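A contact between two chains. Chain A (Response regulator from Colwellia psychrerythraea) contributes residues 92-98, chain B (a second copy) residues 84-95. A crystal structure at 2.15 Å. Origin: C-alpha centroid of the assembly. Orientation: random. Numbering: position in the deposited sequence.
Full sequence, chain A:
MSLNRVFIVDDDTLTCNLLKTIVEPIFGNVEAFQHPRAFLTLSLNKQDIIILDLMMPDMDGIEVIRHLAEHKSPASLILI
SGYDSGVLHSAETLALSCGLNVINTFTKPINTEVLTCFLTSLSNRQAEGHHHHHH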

# COMPACT_ATOMS: atom_id res chain seq x y z
N GLU A 92 2.85 6.68 5.62
CA GLU A 92 1.84 6.50 6.65
C GLU A 92 2.03 5.14 7.30
O GLU A 92 2.00 5.03 8.52
N THR A 93 2.20 4.11 6.46
CA THR A 93 2.38 2.73 6.95
C THR A 93 3.61 2.63 7.85
O THR A 93 3.55 2.10 8.96
N LEU A 94 4.72 3.22 7.39
CA LEU A 94 5.97 3.19 8.16
C LEU A 94 5.82 3.92 9.48
O LEU A 94 6.25 3.45 10.53
N ALA A 95 5.19 5.10 9.43
CA ALA A 95 5.05 5.92 10.64
C ALA A 95 4.12 5.27 11.67
O ALA A 95 4.37 5.33 12.86
N LEU A 96 3.07 4.61 11.22
CA LEU A 96 2.19 3.91 12.16
C LEU A 96 2.88 2.71 12.83
O LEU A 96 2.67 2.39 14.00
N SER A 97 3.70 2.02 12.03
CA SER A 97 4.34 0.81 12.47
C SER A 97 5.45 1.16 13.47
O SER A 97 5.77 0.37 14.34
N CYS A 98 6.01 2.37 13.35
CA CYS A 98 6.94 2.89 14.36
C CYS A 98 6.22 3.50 15.54
O CYS A 98 6.86 4.17 16.36
N ASP B 84 4.14 -7.68 7.63
CA ASP B 84 3.50 -6.68 8.46
C ASP B 84 2.53 -5.78 7.74
O ASP B 84 2.75 -4.56 7.66
N SER B 85 1.45 -6.37 7.23
CA SER B 85 0.44 -5.62 6.47
C SER B 85 1.02 -4.41 5.68
O SER B 85 0.51 -3.25 5.78
N GLY B 86 2.09 -4.68 4.92
CA GLY B 86 2.66 -3.71 3.98
C GLY B 86 3.93 -2.98 4.39
O GLY B 86 4.38 -2.15 3.60
N VAL B 87 4.49 -3.26 5.58
CA VAL B 87 5.66 -2.51 6.09
C VAL B 87 6.90 -2.69 5.19
O VAL B 87 7.56 -1.73 4.82
N LEU B 88 7.17 -3.93 4.77
CA LEU B 88 8.32 -4.17 3.93
C LEU B 88 8.11 -3.56 2.55
O LEU B 88 9.04 -2.97 1.98
N HIS B 89 6.90 -3.71 1.99
CA HIS B 89 6.59 -3.11 0.71
C HIS B 89 6.66 -1.57 0.76
O HIS B 89 7.08 -0.93 -0.19
N SER B 90 6.25 -0.97 1.88
CA SER B 90 6.38 0.49 2.07
C SER B 90 7.83 1.00 2.01
O SER B 90 8.12 2.00 1.34
N ALA B 91 8.72 0.32 2.71
CA ALA B 91 10.15 0.64 2.74
C ALA B 91 10.73 0.46 1.37
O ALA B 91 11.53 1.30 0.89
N GLU B 92 10.35 -0.63 0.70
CA GLU B 92 10.86 -0.82 -0.64
C GLU B 92 10.39 0.33 -1.55
O GLU B 92 11.17 0.89 -2.34
N THR B 93 9.10 0.67 -1.46
CA THR B 93 8.55 1.75 -2.32
C THR B 93 9.23 3.07 -2.02
O THR B 93 9.58 3.86 -2.94
N LEU B 94 9.39 3.37 -0.73
CA LEU B 94 10.09 4.61 -0.35
C LEU B 94 11.50 4.61 -0.93
O LEU B 94 11.91 5.56 -1.56
N ALA B 95 12.24 3.51 -0.74
CA ALA B 95 13.64 3.45 -1.17
C ALA B 95 13.82 3.53 -2.68
O ALA B 95 14.72 4.26 -3.18

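This is a small, mainly apolar helix-to-helix contact between two copies of the same response regulator, built around one leucine knob and held without a single hydrogen bond from one stretch to the other. The helix axes approach to 9.0 Å and their N-to-C directions differ by 128°, so the helices cross obliquely; the two stretches bury 320 Å² in all, both sides summed.

The knob is Leu94(A). Its CA-to-CB bond points sideways, but with chi1 m and chi2 t the end of the side chain comes nearer to chain B and settles among Val87(B), Ser90(B), Ala91(B) and Leu94(B). Its CG lies 3.8 Å from CB of Ser90(B), and CD1 of Leu94(A) meets CD2 of Leu94(B) at 3.8 Å. The other methyl, CD2 of Leu94(A), is 4.1 Å from CG1 of Val87(B) and 4.4 Å from CB of Ala91(B). A branched leucine suits such a hole because its two methyls can reach different walls, while the short side chains of Ser90(B) and Ala91(B) leave room for it. Leu94(B), chi1 t and chi2 p, has its CA-to-CB bond pointing toward chain A and closes one part of the pocket.

At the start of the chain B helix, about two turns before Leu94(B), Val87(B), chi1 t, serves more than one neighbor. Its CG1 touches the knob, while its CG2 packs 3.7 Å from CB of Ser97(A), a small residue whose CA-to-CB bond points toward chain B and whose chi1 of 146° lies between wells, and 4.2 Å from CG2 of Thr93(A).

Thr93(A), chi1 m, also has its CA-to-CB bond pointing toward chain B. Its methyl CG2 rests 3.9 Å from the carbonyl C of Gly86(B), at the N-cap position. There phi is 102°, and a CB would be jammed against the preceding carbonyl O, so the backbone by itself calls for glycine. The hydroxyl OG1 of Thr93(A) is hydrogen-bonded elsewhere in the structure.

Ser90(B), chi1 m, lies against the same threonine, its OG 3.3 Å from CB of Thr93(A), a carbon neighbor. The serine instead satisfies its polarity within its own stretch, donating from OG to O of Gly86(B) at 2.9 Å. That internal bond lets a buried hydroxyl sit in a largely nonpolar contact at little cost.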

# COMPACT_ATOMS: atom_id res chain seq x y z
CB GLU A 92 0.42 6.55 6.05
CG GLU A 92 -0.67 6.22 7.10
CD GLU A 92 -2.13 6.18 6.56
OE1 GLU A 92 -2.35 5.92 5.35
OE2 GLU A 92 -3.08 6.42 7.35
CB THR A 93 2.46 1.68 5.75
OG1 THR A 93 1.26 1.76 4.98
CG2 THR A 93 2.61 0.21 6.26
CB LEU A 94 7.10 3.79 7.33
CG LEU A 94 7.50 2.90 6.14
CD1 LEU A 94 8.38 3.65 5.26
CD2 LEU A 94 8.21 1.66 6.66
CB ALA A 95 4.60 7.37 10.29
CB LEU A 96 0.99 3.37 11.41
CG LEU A 96 -0.12 4.36 11.10
CD1 LEU A 96 -1.04 3.75 10.01
CD2 LEU A 96 -0.89 4.67 12.40
CB SER A 97 4.84 0.06 11.24
OG SER A 97 6.03 -0.59 11.54
CB CYS A 98 7.86 3.94 13.76
SG CYS A 98 9.05 3.20 12.65
CB ASP B 84 4.57 -5.80 9.04
CG ASP B 84 4.92 -6.22 10.42
OD1 ASP B 84 5.89 -7.00 10.55
OD2 ASP B 84 4.19 -5.77 11.36
CB SER B 85 -0.69 -5.18 7.41
OG SER B 85 -1.60 -6.25 7.65
CB VAL B 87 6.01 -2.81 7.57
CG1 VAL B 87 7.26 -2.06 8.01
CG2 VAL B 87 4.87 -2.45 8.51
CB LEU B 88 8.53 -5.68 3.84
CG LEU B 88 9.85 -6.15 3.22
CD1 LEU B 88 11.14 -5.53 3.86
CD2 LEU B 88 9.87 -7.69 3.30
CB HIS B 89 5.20 -3.59 0.22
CG HIS B 89 4.72 -2.88 -0.99
ND1 HIS B 89 3.92 -1.74 -0.92
CD2 HIS B 89 4.93 -3.11 -2.31
CE1 HIS B 89 3.67 -1.31 -2.15
NE2 HIS B 89 4.28 -2.12 -3.01
CB SER B 90 5.74 0.90 3.39
OG SER B 90 4.34 0.69 3.28
CB ALA B 91 10.89 -0.30 3.73
CB GLU B 92 10.37 -2.17 -1.19
CG GLU B 92 10.76 -2.44 -2.61
CD GLU B 92 10.15 -3.79 -3.10
OE1 GLU B 92 9.18 -4.29 -2.47
OE2 GLU B 92 10.67 -4.36 -4.06
CB THR B 93 7.04 1.91 -2.06
OG1 THR B 93 6.38 0.66 -2.37
CG2 THR B 93 6.43 3.07 -2.93
CB LEU B 94 10.14 4.72 1.17
CG LEU B 94 10.77 5.96 1.80
CD1 LEU B 94 10.12 7.31 1.31
CD2 LEU B 94 10.75 5.90 3.33
CB ALA B 95 14.34 2.15 -0.64